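Putative cell filamentation protein (Bartonella quintana, PDB 4N67) probably acts as a host-targeted Fic-family adenylyltransferase, attaching AMP to target proteins, and is captured here with bound ADP. Local coordinates at residues F48-P53 and M165-K169; V79-Q83 and A108-Q114; E116-L120 and A148-P154; Q172-Y176 and T212-L218. The protein carries 2 engineered substitutions. Residues are numbered along the deposited sequence.

How the contacts relate
Contact 3 is the most buried of the four: leucines, alanines and a proline pack helix 112-126 on helix 135-152 beside the ADP site, with an H151-E116 hydrogen bond at one edge. Contact 2 also uses helix 112-126 and joins contact 3 directly through hydrogen bonds from R81 to H153 and P154; its chemistry is mainly polar, with I113 packed against the R81 guanidinium and D82. Contacts 1 and 4 share helix 164-174 and touch where P53 packs on Q172 and A173. Contact 1 is partly buried and combines charge pairing with Met-aromatic packing, whereas contact 4, its centre about 21 Å from the centre of the chain, mixes backbone pairing with a tyrosine-leucine CH-pi contact. F166 and M167 reach L149, connecting contacts 1 and 3.

Contact 1: residues F48-P53 and M165-K169; sequences FRLEPP and MFMEK
The F48 ring overlaps the side chain of M165, with F48 CD2 3.6 Å from M165 CG and M165 SD at the ring edge, 5.1 Å from the centroid: a Met-aromatic contact. F48 (chi1 t) lies in the end region of helix 30-48, and a type I turn from F48 to E51, closed by E51 N to F48 O at 2.9 Å, leads into an extended P52-P53. Residues 165-169 are regular helix, and P53 and K169 have the closest CA atoms, 5.4 Å apart. R49 (m, t, t) extends over the helix, its NE 2.8 Å from E168 OE1 and its NH2 2.9 Å from E168 OE2, a two-pronged salt bridge, while M165 CE covers one face of the guanidinium. K169 (m, m, t, t) passes P53 and donates from NZ to R49 O (2.7 Å) and E51 O (3.0 Å). The buried K169 ammonium is thus met by the turn's carbonyl oxygens and by Q172, while the more exposed R49 and E168 pair their opposite charges.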
loop_
_atom_site.group_PDB
_atom_site.type_symbol
_atom_site.label_atom_id
_atom_site.label_comp_id
_atom_site.label_asym_id
_atom_site.label_seq_id
_atom_site.Cartn_x
_atom_site.Cartn_y
_atom_site.Cartn_z
ATOM N N PHE A 48 8.659 -10.025 6.916
ATOM C CA PHE A 48 8.543 -8.653 7.418
ATOM C C PHE A 48 7.669 -8.579 8.651
ATOM O O PHE A 48 7.917 -7.747 9.537
ATOM C CB PHE A 48 8.023 -7.686 6.342
ATOM C CG PHE A 48 8.086 -6.237 6.743
ATOM C CD1 PHE A 48 9.264 -5.521 6.626
ATOM C CD2 PHE A 48 6.982 -5.576 7.230
ATOM C CE1 PHE A 48 9.330 -4.203 6.997
ATOM C CE2 PHE A 48 7.039 -4.255 7.592
ATOM C CZ PHE A 48 8.214 -3.562 7.486
ATOM N N ARG A 49 6.706 -9.489 8.771
ATOM C CA ARG A 49 5.839 -9.529 9.959
ATOM C C ARG A 49 6.608 -9.750 11.259
ATOM O O ARG A 49 6.132 -9.321 12.317
ATOM C CB ARG A 49 4.711 -10.567 9.799
ATOM C CG ARG A 49 3.609 -10.130 8.873
ATOM C CD ARG A 49 2.590 -11.228 8.618
ATOM N NE ARG A 49 1.645 -10.786 7.617
ATOM C CZ ARG A 49 1.465 -11.299 6.410
ATOM N NH1 ARG A 49 2.058 -12.434 6.026
ATOM N NH2 ARG A 49 0.622 -10.702 5.578
ATOM N N LEU A 50 7.791 -10.355 11.188
ATOM C CA LEU A 50 8.634 -10.582 12.362
ATOM C C LEU A 50 9.294 -9.310 12.884
ATOM O O LEU A 50 9.778 -9.299 14.024
ATOM C CB LEU A 50 9.721 -11.619 12.052
ATOM C CG LEU A 50 9.223 -12.979 11.550
ATOM C CD1 LEU A 50 10.407 -13.856 11.162
ATOM C CD2 LEU A 50 8.340 -13.684 12.561
ATOM N N GLU A 51 9.301 -8.244 12.085
ATOM C CA GLU A 51 9.904 -6.983 12.506
ATOM C C GLU A 51 8.979 -6.184 13.415
ATOM O O GLU A 51 7.776 -6.182 13.236
ATOM C CB GLU A 51 10.307 -6.157 11.281
ATOM C CG GLU A 51 11.348 -6.862 10.410
ATOM C CD GLU A 51 12.650 -7.188 11.128
ATOM O OE1 GLU A 51 13.041 -6.423 12.043
ATOM O OE2 GLU A 51 13.295 -8.213 10.771
ATOM N N PRO A 52 9.546 -5.497 14.419
ATOM C CA PRO A 52 8.693 -4.700 15.311
ATOM C C PRO A 52 8.095 -3.501 14.612
ATOM O O PRO A 52 8.760 -2.922 13.729
ATOM C CB PRO A 52 9.648 -4.248 16.423
ATOM C CG PRO A 52 11.001 -4.404 15.864
ATOM C CD PRO A 52 10.965 -5.426 14.778
ATOM N N PRO A 53 6.845 -3.129 14.963
ATOM C CA PRO A 53 6.281 -1.884 14.454
ATOM C C PRO A 53 7.150 -0.715 14.895
ATOM O O PRO A 53 7.656 -0.744 16.000
ATOM C CB PRO A 53 4.916 -1.775 15.136
ATOM C CG PRO A 53 4.615 -3.129 15.671
ATOM C CD PRO A 53 5.919 -3.838 15.870
ATOM N N MET A 165 0.231 -4.109 4.513
ATOM C CA MET A 165 1.232 -4.353 5.541
ATOM C C MET A 165 1.343 -3.157 6.494
ATOM O O MET A 165 1.477 -3.308 7.699
ATOM C CB MET A 165 2.603 -4.669 4.933
ATOM C CG MET A 165 3.662 -4.996 5.945
ATOM S SD MET A 165 3.254 -6.387 7.023
ATOM C CE MET A 165 3.278 -7.736 5.872
ATOM N N PHE A 166 1.284 -1.951 5.956
ATOM C CA PHE A 166 1.294 -0.777 6.806
ATOM C C PHE A 166 0.167 -0.872 7.839
ATOM O O PHE A 166 0.363 -0.602 9.025
ATOM C CB PHE A 166 1.178 0.482 5.910
ATOM C CG PHE A 166 1.220 1.806 6.638
ATOM C CD1 PHE A 166 0.077 2.372 7.169
ATOM C CD2 PHE A 166 2.407 2.527 6.659
ATOM C CE1 PHE A 166 0.128 3.600 7.786
ATOM C CE2 PHE A 166 2.459 3.777 7.259
ATOM C CZ PHE A 166 1.313 4.293 7.814
ATOM N N MET A 167 -1.017 -1.259 7.373
ATOM C CA MET A 167 -2.142 -1.407 8.305
ATOM C C MET A 167 -1.940 -2.504 9.312
ATOM O O MET A 167 -2.275 -2.335 10.490
ATOM C CB MET A 167 -3.447 -1.688 7.565
ATOM C CG MET A 167 -3.847 -0.620 6.594
ATOM S SD MET A 167 -3.896 1.049 7.240
ATOM C CE MET A 167 -5.091 0.903 8.570
ATOM N N GLU A 168 -1.368 -3.627 8.887
ATOM C CA GLU A 168 -1.111 -4.694 9.844
ATOM C C GLU A 168 -0.233 -4.210 10.986
ATOM O O GLU A 168 -0.497 -4.478 12.158
ATOM C CB GLU A 168 -0.426 -5.885 9.180
ATOM C CG GLU A 168 -1.260 -6.697 8.192
ATOM C CD GLU A 168 -0.547 -7.980 7.735
ATOM O OE1 GLU A 168 0.191 -8.566 8.546
ATOM O OE2 GLU A 168 -0.756 -8.354 6.570
ATOM N N LYS A 169 0.811 -3.452 10.655
ATOM C CA LYS A 169 1.737 -3.006 11.669
ATOM C C LYS A 169 1.175 -1.861 12.511
ATOM O O LYS A 169 1.388 -1.811 13.722
ATOM C CB LYS A 169 3.084 -2.639 11.041
ATOM C CG LYS A 169 3.856 -3.869 10.569
ATOM C CD LYS A 169 4.494 -4.619 11.743
ATOM C CE LYS A 169 4.776 -6.079 11.418
ATOM N NZ LYS A 169 4.962 -6.899 12.635
#

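Contact 2: residues V79-Q83 and A108-Q114; sequences VTRDQ and AVGSQIQ
D82, I113 and R81 carry most of the buried surface. D82 is the third residue of a type I turn from T80 to Q83 (Q83 N to T80 O, 3.1 Å), and its CA lies 5.0 Å from that of G110. With chi1 p, D82 puts OD1 2.6 Å from T80 OG1, which donates to it, and takes a hydrogen bond on OD2 from Q114 NE2 at 2.9 Å. G110 (phi 54°, psi -123°) follows V109 in a type II' turn closed by Q112 N to V109 O at 3.0 Å, and this turn leads into helix 112-126. I113 (m, t) faces the loop: its CD1 sits 4.0 Å from D82 CB and over one face of the R81 guanidinium, 3.5 Å from CZ. R81 (p, t, t) extends past I113 so that NH1 reaches A108 O at 2.8 Å; NH2 makes a weak 3.4 Å bond to the same A108 O. R81 NE binds H153 O, at the start of the Fic signature sequence, and NH2 binds M95 O. The contact therefore sets the approach to hairpin 85-86/92-93 against the start of helix 112-126, with R63 of helix 59-70 binding both T80 OG1 and Q114 OE1.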
loop_
_atom_site.group_PDB
_atom_site.type_symbol
_atom_site.label_atom_id
_atom_site.label_comp_id
_atom_site.label_asym_id
_atom_site.label_seq_id
_atom_site.Cartn_x
_atom_site.Cartn_y
_atom_site.Cartn_z
ATOM N N VAL A 79 10.605 3.633 -4.074
ATOM C CA VAL A 79 10.624 4.966 -4.706
ATOM C C VAL A 79 9.213 5.285 -5.194
ATOM O O VAL A 79 8.586 4.472 -5.892
ATOM C CB VAL A 79 11.629 5.009 -5.878
ATOM C CG1 VAL A 79 11.706 6.420 -6.464
ATOM C CG2 VAL A 79 12.992 4.531 -5.437
ATOM N N THR A 80 8.727 6.472 -4.851
ATOM C CA THR A 80 7.378 6.864 -5.260
ATOM C C THR A 80 7.383 7.359 -6.708
ATOM O O THR A 80 8.400 7.815 -7.221
ATOM C CB THR A 80 6.756 7.885 -4.283
ATOM O OG1 THR A 80 7.640 8.994 -4.110
ATOM C CG2 THR A 80 6.444 7.235 -2.947
ATOM N N ARG A 81 6.232 7.274 -7.351
ATOM C CA ARG A 81 6.118 7.440 -8.797
ATOM C C ARG A 81 6.125 8.876 -9.275
ATOM O O ARG A 81 6.185 9.110 -10.483
ATOM C CB ARG A 81 4.873 6.702 -9.318
ATOM C CG ARG A 81 3.548 7.245 -8.786
ATOM C CD ARG A 81 2.326 6.478 -9.282
ATOM N NE ARG A 81 1.170 6.855 -8.473
ATOM C CZ ARG A 81 0.469 7.974 -8.608
ATOM N NH1 ARG A 81 -0.485 8.231 -7.747
ATOM N NH2 ARG A 81 0.667 8.784 -9.650
ATOM N N ASP A 82 6.108 9.806 -8.332
ATOM C CA ASP A 82 6.274 11.213 -8.640
ATOM C C ASP A 82 7.739 11.532 -8.897
ATOM O O ASP A 82 8.032 12.540 -9.548
ATOM C CB ASP A 82 5.717 12.089 -7.517
ATOM C CG ASP A 82 6.331 11.802 -6.167
ATOM O OD1 ASP A 82 6.582 10.617 -5.801
ATOM O OD2 ASP A 82 6.545 12.748 -5.420
ATOM N N GLN A 83 8.636 10.695 -8.385
ATOM C CA GLN A 83 10.080 10.963 -8.371
ATOM C C GLN A 83 10.731 10.307 -9.571
ATOM O O GLN A 83 10.475 9.144 -9.836
ATOM C CB GLN A 83 10.700 10.426 -7.085
ATOM C CG GLN A 83 10.169 11.145 -5.850
ATOM C CD GLN A 83 10.856 10.714 -4.570
ATOM O OE1 GLN A 83 11.889 10.042 -4.594
ATOM N NE2 GLN A 83 10.291 11.108 -3.440
ATOM N N ALA A 108 -3.904 10.304 -6.712
ATOM C CA ALA A 108 -3.126 11.534 -6.515
ATOM C C ALA A 108 -2.189 11.751 -7.690
ATOM O O ALA A 108 -1.577 10.813 -8.205
ATOM C CB ALA A 108 -2.332 11.431 -5.208
ATOM N N VAL A 109 -2.109 13.011 -8.125
ATOM C CA VAL A 109 -1.253 13.395 -9.227
ATOM C C VAL A 109 -0.033 14.166 -8.744
ATOM O O VAL A 109 -0.187 15.132 -8.008
ATOM C CB VAL A 109 -2.038 14.279 -10.201
ATOM C CG1 VAL A 109 -1.187 14.666 -11.372
ATOM C CG2 VAL A 109 -3.291 13.559 -10.651
ATOM N N GLY A 110 1.137 13.703 -9.166
ATOM C CA GLY A 110 2.430 14.387 -8.935
ATOM C C GLY A 110 2.662 14.688 -7.476
ATOM O O GLY A 110 2.670 13.783 -6.667
ATOM N N SER A 111 2.866 15.957 -7.150
ATOM C CA SER A 111 3.140 16.363 -5.748
ATOM C C SER A 111 1.968 16.179 -4.752
ATOM O O SER A 111 2.152 16.254 -3.518
ATOM C CB SER A 111 3.676 17.779 -5.707
ATOM O OG SER A 111 2.671 18.718 -6.039
ATOM N N GLN A 112 0.750 15.910 -5.253
ATOM C CA GLN A 112 -0.331 15.498 -4.367
ATOM C C GLN A 112 0.060 14.255 -3.562
ATOM O O GLN A 112 -0.445 14.041 -2.463
ATOM C CB GLN A 112 -1.593 15.170 -5.151
ATOM C CG GLN A 112 -2.210 16.409 -5.734
ATOM C CD GLN A 112 -3.431 16.128 -6.574
ATOM O OE1 GLN A 112 -3.765 14.972 -6.860
ATOM N NE2 GLN A 112 -4.114 17.201 -6.988
ATOM N N ILE A 113 0.907 13.413 -4.136
ATOM C CA ILE A 113 1.297 12.165 -3.468
ATOM C C ILE A 113 1.996 12.541 -2.176
ATOM O O ILE A 113 1.645 12.040 -1.130
ATOM C CB ILE A 113 2.217 11.297 -4.340
ATOM C CG1 ILE A 113 1.472 10.798 -5.596
ATOM C CG2 ILE A 113 2.788 10.137 -3.537
ATOM C CD1 ILE A 113 2.386 10.082 -6.585
ATOM N N GLN A 114 2.983 13.419 -2.262
ATOM C CA GLN A 114 3.727 13.818 -1.045
ATOM C C GLN A 114 2.842 14.568 -0.056
ATOM O O GLN A 114 2.922 14.332 1.169
ATOM C CB GLN A 114 4.921 14.696 -1.406
ATOM C CG GLN A 114 5.992 14.026 -2.264
ATOM C CD GLN A 114 6.414 12.652 -1.776
ATOM O OE1 GLN A 114 6.610 12.407 -0.570
ATOM N NE2 GLN A 114 6.566 11.739 -2.715
#

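Contact 3: residues E116-L120 and A148-P154; sequences ELKKL and ALDHAHP. With ADP (adenosine-5'-diphosphate), chain B.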
loop_
_atom_site.group_PDB
_atom_site.type_symbol
_atom_site.label_atom_id
_atom_site.label_comp_id
_atom_site.label_asym_id
_atom_site.label_seq_id
_atom_site.Cartn_x
_atom_site.Cartn_y
_atom_site.Cartn_z
ATOM N N GLU A 116 -0.445 14.388 0.328
ATOM C CA GLU A 116 -1.364 13.473 0.984
ATOM C C GLU A 116 -0.684 12.582 2.015
ATOM O O GLU A 116 -1.266 12.307 3.047
ATOM C CB GLU A 116 -2.136 12.641 -0.037
ATOM C CG GLU A 116 -3.092 13.510 -0.855
ATOM C CD GLU A 116 -3.840 12.781 -1.948
ATOM O OE1 GLU A 116 -4.028 11.555 -1.830
ATOM O OE2 GLU A 116 -4.288 13.456 -2.915
ATOM N N LEU A 117 0.513 12.099 1.735
ATOM C CA LEU A 117 1.227 11.288 2.718
ATOM C C LEU A 117 1.595 12.143 3.929
ATOM O O LEU A 117 1.502 11.644 5.054
ATOM C CB LEU A 117 2.483 10.673 2.114
ATOM C CG LEU A 117 2.182 9.625 1.048
ATOM C CD1 LEU A 117 3.460 9.151 0.409
ATOM C CD2 LEU A 117 1.374 8.460 1.607
ATOM N N LYS A 118 1.990 13.402 3.714
ATOM C CA LYS A 118 2.260 14.331 4.841
ATOM C C LYS A 118 1.032 14.545 5.703
ATOM O O LYS A 118 1.111 14.477 6.944
ATOM C CB LYS A 118 2.776 15.677 4.330
ATOM N N LYS A 119 -0.120 14.769 5.069
ATOM C CA LYS A 119 -1.373 14.961 5.800
ATOM C C LYS A 119 -1.740 13.734 6.618
ATOM O O LYS A 119 -2.191 13.855 7.762
ATOM C CB LYS A 119 -2.523 15.362 4.856
ATOM N N LEU A 120 -1.533 12.546 6.039
ATOM C CA LEU A 120 -1.800 11.303 6.751
ATOM C C LEU A 120 -0.882 11.133 7.957
ATOM O O LEU A 120 -1.351 10.787 9.041
ATOM C CB LEU A 120 -1.699 10.111 5.790
ATOM C CG LEU A 120 -1.955 8.761 6.460
ATOM C CD1 LEU A 120 -3.314 8.674 7.162
ATOM C CD2 LEU A 120 -1.791 7.691 5.402
ATOM N N ALA A 148 -7.262 6.896 2.540
ATOM C CA ALA A 148 -6.258 7.917 2.254
ATOM C C ALA A 148 -5.062 7.332 1.510
ATOM O O ALA A 148 -4.579 7.904 0.519
ATOM C CB ALA A 148 -5.818 8.590 3.540
ATOM N N LEU A 149 -4.593 6.177 1.957
ATOM C CA LEU A 149 -3.497 5.502 1.258
ATOM C C LEU A 149 -3.892 5.107 -0.153
ATOM O O LEU A 149 -3.084 5.255 -1.105
ATOM C CB LEU A 149 -3.034 4.269 2.044
ATOM C CG LEU A 149 -2.247 4.570 3.318
ATOM C CD1 LEU A 149 -2.108 3.287 4.134
ATOM C CD2 LEU A 149 -0.875 5.165 3.035
ATOM N N ASP A 150 -5.112 4.608 -0.294
ATOM C CA ASP A 150 -5.606 4.169 -1.611
ATOM C C ASP A 150 -5.536 5.310 -2.597
ATOM O O ASP A 150 -5.081 5.112 -3.725
ATOM C CB ASP A 150 -7.077 3.695 -1.570
ATOM C CG ASP A 150 -7.244 2.201 -1.456
ATOM O OD1 ASP A 150 -6.309 1.441 -1.730
ATOM O OD2 ASP A 150 -8.409 1.782 -1.208
ATOM N N HIS A 151 -6.004 6.487 -2.192
ATOM C CA HIS A 151 -6.020 7.619 -3.090
ATOM C C HIS A 151 -4.609 8.076 -3.413
ATOM O O HIS A 151 -4.324 8.423 -4.554
ATOM C CB HIS A 151 -6.832 8.787 -2.539
ATOM C CG HIS A 151 -6.910 9.926 -3.498
ATOM N ND1 HIS A 151 -6.030 10.981 -3.467
ATOM C CD2 HIS A 151 -7.723 10.145 -4.561
ATOM C CE1 HIS A 151 -6.289 11.798 -4.472
ATOM N NE2 HIS A 151 -7.320 11.323 -5.144
ATOM N N ALA A 152 -3.734 8.097 -2.422
ATOM C CA ALA A 152 -2.356 8.550 -2.675
ATOM C C ALA A 152 -1.623 7.643 -3.683
ATOM O O ALA A 152 -0.874 8.128 -4.536
ATOM C CB ALA A 152 -1.571 8.643 -1.381
ATOM N N HIS A 153 -1.839 6.329 -3.568
ATOM C CA HIS A 153 -1.324 5.349 -4.514
ATOM C C HIS A 153 0.122 5.654 -4.895
ATOM O O HIS A 153 0.418 5.921 -6.060
ATOM C CB HIS A 153 -2.222 5.325 -5.756
ATOM C CG HIS A 153 -2.008 4.158 -6.659
ATOM N ND1 HIS A 153 -2.621 2.946 -6.444
ATOM C CD2 HIS A 153 -1.339 4.036 -7.829
ATOM C CE1 HIS A 153 -2.313 2.115 -7.426
ATOM N NE2 HIS A 153 -1.536 2.751 -8.280
ATOM N N PRO A 154 1.033 5.684 -3.909
ATOM C CA PRO A 154 2.315 6.343 -4.148
ATOM C C PRO A 154 3.288 5.690 -5.091
ATOM O O PRO A 154 4.221 6.357 -5.512
ATOM C CB PRO A 154 2.940 6.444 -2.745
ATOM C CG PRO A 154 1.794 6.254 -1.819
ATOM C CD PRO A 154 0.871 5.316 -2.495
HETATM P PB ADP B . -1.063 -1.955 -7.852
HETATM O O1B ADP B . -1.302 -1.414 -9.271
HETATM O O2B ADP B . -0.589 -0.862 -6.959
HETATM O O3B ADP B . -0.154 -3.185 -7.795
HETATM P PA ADP B . -3.342 -3.016 -6.326
HETATM O O1A ADP B . -4.183 -4.230 -6.751
HETATM O O2A ADP B . -2.264 -3.272 -5.299
HETATM O O3A ADP B . -2.600 -2.380 -7.645
HETATM O "O5'" ADP B . -4.356 -1.877 -5.884
HETATM C "C5'" ADP B . -3.942 -0.770 -5.074
HETATM C "C4'" ADP B . -5.133 -0.338 -4.226
HETATM O "O4'" ADP B . -6.106 0.316 -5.066
HETATM C "C3'" ADP B . -5.827 -1.503 -3.527
HETATM O "O3'" ADP B . -6.120 -1.167 -2.156
HETATM C "C2'" ADP B . -7.102 -1.681 -4.330
HETATM O "O2'" ADP B . -8.196 -2.244 -3.594
HETATM C "C1'" ADP B . -7.388 -0.274 -4.767
HETATM N N9 ADP B . -8.250 -0.152 -5.960
HETATM C C8 ADP B . -8.495 -1.054 -6.930
HETATM N N7 ADP B . -9.326 -0.486 -7.837
HETATM C C5 ADP B . -9.609 0.767 -7.458
HETATM C C6 ADP B . -10.416 1.891 -7.951
HETATM N N6 ADP B . -11.096 1.722 -9.125
HETATM N N1 ADP B . -10.447 3.046 -7.267
HETATM C C2 ADP B . -9.739 3.172 -6.110
HETATM N N3 ADP B . -8.989 2.167 -5.604
HETATM C C4 ADP B . -8.881 0.986 -6.210
HETATM O O HOH W 1 -4.826 10.599 0.507
#
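Helices 116-120 and 148-152 run antiparallel, their axes 10.0 Å apart at 166°, and leucines from both, with A148, A152 and P154, fill the space between them. L120 (t, p) sends CD2 to within 3.6 Å of L149 CD2 and CD1 to 4.4 Å from A148 CB. L117 and L149, both m, t, meet at 4.2 Å between their CD2 atoms. The same L117 CD2 is 4.2 Å from A152 CB, and L117 CD1 is 4.0 Å from P154 CG. At the other edge E116, with chi1 m and chi2 t, stretches across to H151, whose t rotamer turns ND1 to donate to E116 OE1 at 2.6 Å; a water donates both to E116 OE1 (2.6 Å) and to A148 O (2.7 Å). Past A152 the helix stops as H153 adopts positive phi (43°) and begins HPFRKGNGR, the Fic signature loop. In Fic adenylyltransferases the histidine of this motif is generally the catalytic base. Here the CA-to-CB bond of H153 (chi1 t) points away from helix 116-120, and its ring stacks on F107 and places CE1 3.5 Å from O2B of the ADP. D150, with chi1 at an unusual -97°, also lies on the nucleotide side: its OD1 accepts a 2.6 Å hydrogen bond from ADP O3', while OD2 is hydrogen-bonded to S192. G158, N159 and G160 of the signature loop make further hydrogen bonds to the nucleotide.

Contact 4: residues Q172-Y176 and T212-L218; sequences QAAGY and THPQKSL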
loop_
_atom_site.group_PDB
_atom_site.type_symbol
_atom_site.label_atom_id
_atom_site.label_comp_id
_atom_site.label_asym_id
_atom_site.label_seq_id
_atom_site.Cartn_x
_atom_site.Cartn_y
_atom_site.Cartn_z
ATOM N N GLN A 172 -1.074 -3.562 14.922
ATOM C CA GLN A 172 -0.293 -4.268 15.915
ATOM C C GLN A 172 0.187 -3.330 17.006
ATOM O O GLN A 172 0.084 -3.639 18.203
ATOM C CB GLN A 172 0.883 -4.981 15.268
ATOM C CG GLN A 172 1.746 -5.790 16.235
ATOM C CD GLN A 172 2.960 -6.390 15.549
ATOM O OE1 GLN A 172 3.126 -6.289 14.326
ATOM N NE2 GLN A 172 3.835 -6.999 16.336
ATOM N N ALA A 173 0.658 -2.163 16.611
ATOM C CA ALA A 173 1.133 -1.221 17.601
ATOM C C ALA A 173 -0.015 -0.610 18.431
ATOM O O ALA A 173 0.232 -0.110 19.538
ATOM C CB ALA A 173 1.967 -0.149 16.943
ATOM N N ALA A 174 -1.246 -0.653 17.917
ATOM C CA ALA A 174 -2.439 -0.099 18.590
ATOM C C ALA A 174 -3.171 -1.150 19.389
ATOM O O ALA A 174 -4.204 -0.809 19.998
ATOM C CB ALA A 174 -3.386 0.512 17.582
ATOM N N GLY A 175 -2.666 -2.389 19.375
ATOM C CA GLY A 175 -3.293 -3.514 20.093
ATOM C C GLY A 175 -4.335 -4.304 19.316
ATOM O O GLY A 175 -5.093 -5.065 19.903
ATOM N N TYR A 176 -4.361 -4.174 18.003
ATOM C CA TYR A 176 -5.356 -4.891 17.178
ATOM C C TYR A 176 -4.690 -5.729 16.097
ATOM O O TYR A 176 -3.715 -5.285 15.454
ATOM C CB TYR A 176 -6.289 -3.882 16.529
ATOM C CG TYR A 176 -7.253 -3.235 17.489
ATOM C CD1 TYR A 176 -8.396 -3.904 17.875
ATOM C CD2 TYR A 176 -7.018 -1.958 18.053
ATOM C CE1 TYR A 176 -9.295 -3.361 18.764
ATOM C CE2 TYR A 176 -7.920 -1.413 18.946
ATOM C CZ TYR A 176 -9.061 -2.110 19.303
ATOM O OH TYR A 176 -9.991 -1.600 20.216
ATOM N N THR A 212 -10.710 -7.492 11.920
ATOM C CA THR A 212 -9.924 -6.988 13.055
ATOM C C THR A 212 -10.417 -7.584 14.363
ATOM O O THR A 212 -11.626 -7.735 14.582
ATOM C CB THR A 212 -10.011 -5.446 13.134
ATOM O OG1 THR A 212 -9.569 -4.881 11.898
ATOM C CG2 THR A 212 -9.134 -4.896 14.251
ATOM N N HIS A 213 -9.485 -7.942 15.242
ATOM C CA HIS A 213 -9.833 -8.245 16.626
ATOM C C HIS A 213 -8.784 -7.690 17.566
ATOM O O HIS A 213 -7.641 -7.513 17.164
ATOM C CB HIS A 213 -10.047 -9.764 16.849
ATOM C CG HIS A 213 -8.818 -10.613 16.676
ATOM N ND1 HIS A 213 -7.791 -10.672 17.595
ATOM C CD2 HIS A 213 -8.488 -11.480 15.694
ATOM C CE1 HIS A 213 -6.890 -11.544 17.186
ATOM N NE2 HIS A 213 -7.283 -12.036 16.034
ATOM N N PRO A 214 -9.177 -7.384 18.812
ATOM C CA PRO A 214 -8.164 -6.951 19.761
ATOM C C PRO A 214 -7.195 -8.078 20.112
ATOM O O PRO A 214 -7.601 -9.223 20.257
ATOM C CB PRO A 214 -8.979 -6.508 20.970
ATOM C CG PRO A 214 -10.224 -7.304 20.887
ATOM C CD PRO A 214 -10.520 -7.411 19.424
ATOM N N GLN A 215 -5.912 -7.763 20.254
ATOM C CA GLN A 215 -4.927 -8.800 20.606
ATOM C C GLN A 215 -5.073 -9.207 22.078
ATOM O O GLN A 215 -5.637 -8.462 22.866
ATOM C CB GLN A 215 -3.494 -8.330 20.320
ATOM C CG GLN A 215 -3.266 -7.948 18.852
ATOM C CD GLN A 215 -1.893 -7.348 18.548
ATOM O OE1 GLN A 215 -1.434 -6.394 19.196
ATOM N NE2 GLN A 215 -1.242 -7.893 17.534
ATOM N N LYS A 216 -4.533 -10.377 22.424
ATOM C CA LYS A 216 -4.536 -10.880 23.818
ATOM C C LYS A 216 -4.106 -9.845 24.848
ATOM O O LYS A 216 -4.779 -9.656 25.859
ATOM C CB LYS A 216 -3.626 -12.111 23.960
ATOM N N SER A 217 -2.984 -9.179 24.583
ATOM C CA SER A 217 -2.465 -8.132 25.462
ATOM C C SER A 217 -3.466 -6.997 25.703
ATOM O O SER A 217 -3.637 -6.542 26.829
ATOM C CB SER A 217 -1.140 -7.578 24.896
ATOM O OG SER A 217 -1.103 -7.665 23.476
ATOM N N LEU A 218 -4.138 -6.552 24.651
ATOM C CA LEU A 218 -5.151 -5.508 24.779
ATOM C C LEU A 218 -6.374 -6.013 25.566
ATOM O O LEU A 218 -7.005 -5.246 26.301
ATOM C CB LEU A 218 -5.563 -5.001 23.388
ATOM C CG LEU A 218 -6.331 -3.681 23.344
ATOM C CD1 LEU A 218 -5.466 -2.518 23.824
ATOM C CD2 LEU A 218 -6.848 -3.411 21.945
#
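This is a backbone-paired contact with an aromatic centre, far from the centre of the molecule, where the end of helix 164-174 and strand 176-178 meet strand 212-214 and the start of helix 216-220. Y176 and P214 form an antiparallel non-hydrogen-bonded pair, their CA atoms 4.3 Å apart, and Y176 CA makes a CA-H...O contact with H213 O at 3.5 Å. Next to this pair Q215 N donates to G175 O at 2.8 Å in an almost straight bond; Q215 occupies the N-cap position of the last helix. G175 closes helix 164-174 as a Schellman motif, its phi of 89° allowing the chain to swing from helix into strand, and a CB there would clash with L218 CD1. The two short strands make a two-stranded antiparallel sheet in which H213 and K177 are joined through their backbones. L218 (t, p) lays CD2 over the Y176 ring, 3.9 Å from its centroid, a CH-pi contact. P214 CB lies 3.9 Å from Y176 CE1, and T212 CG2 lies 3.8 Å from Y176 CB. Beyond the two segments, the Y176 ring stacks on F138 of helix 135-152 and its hydroxyl is hydrogen-bonded to L133 O.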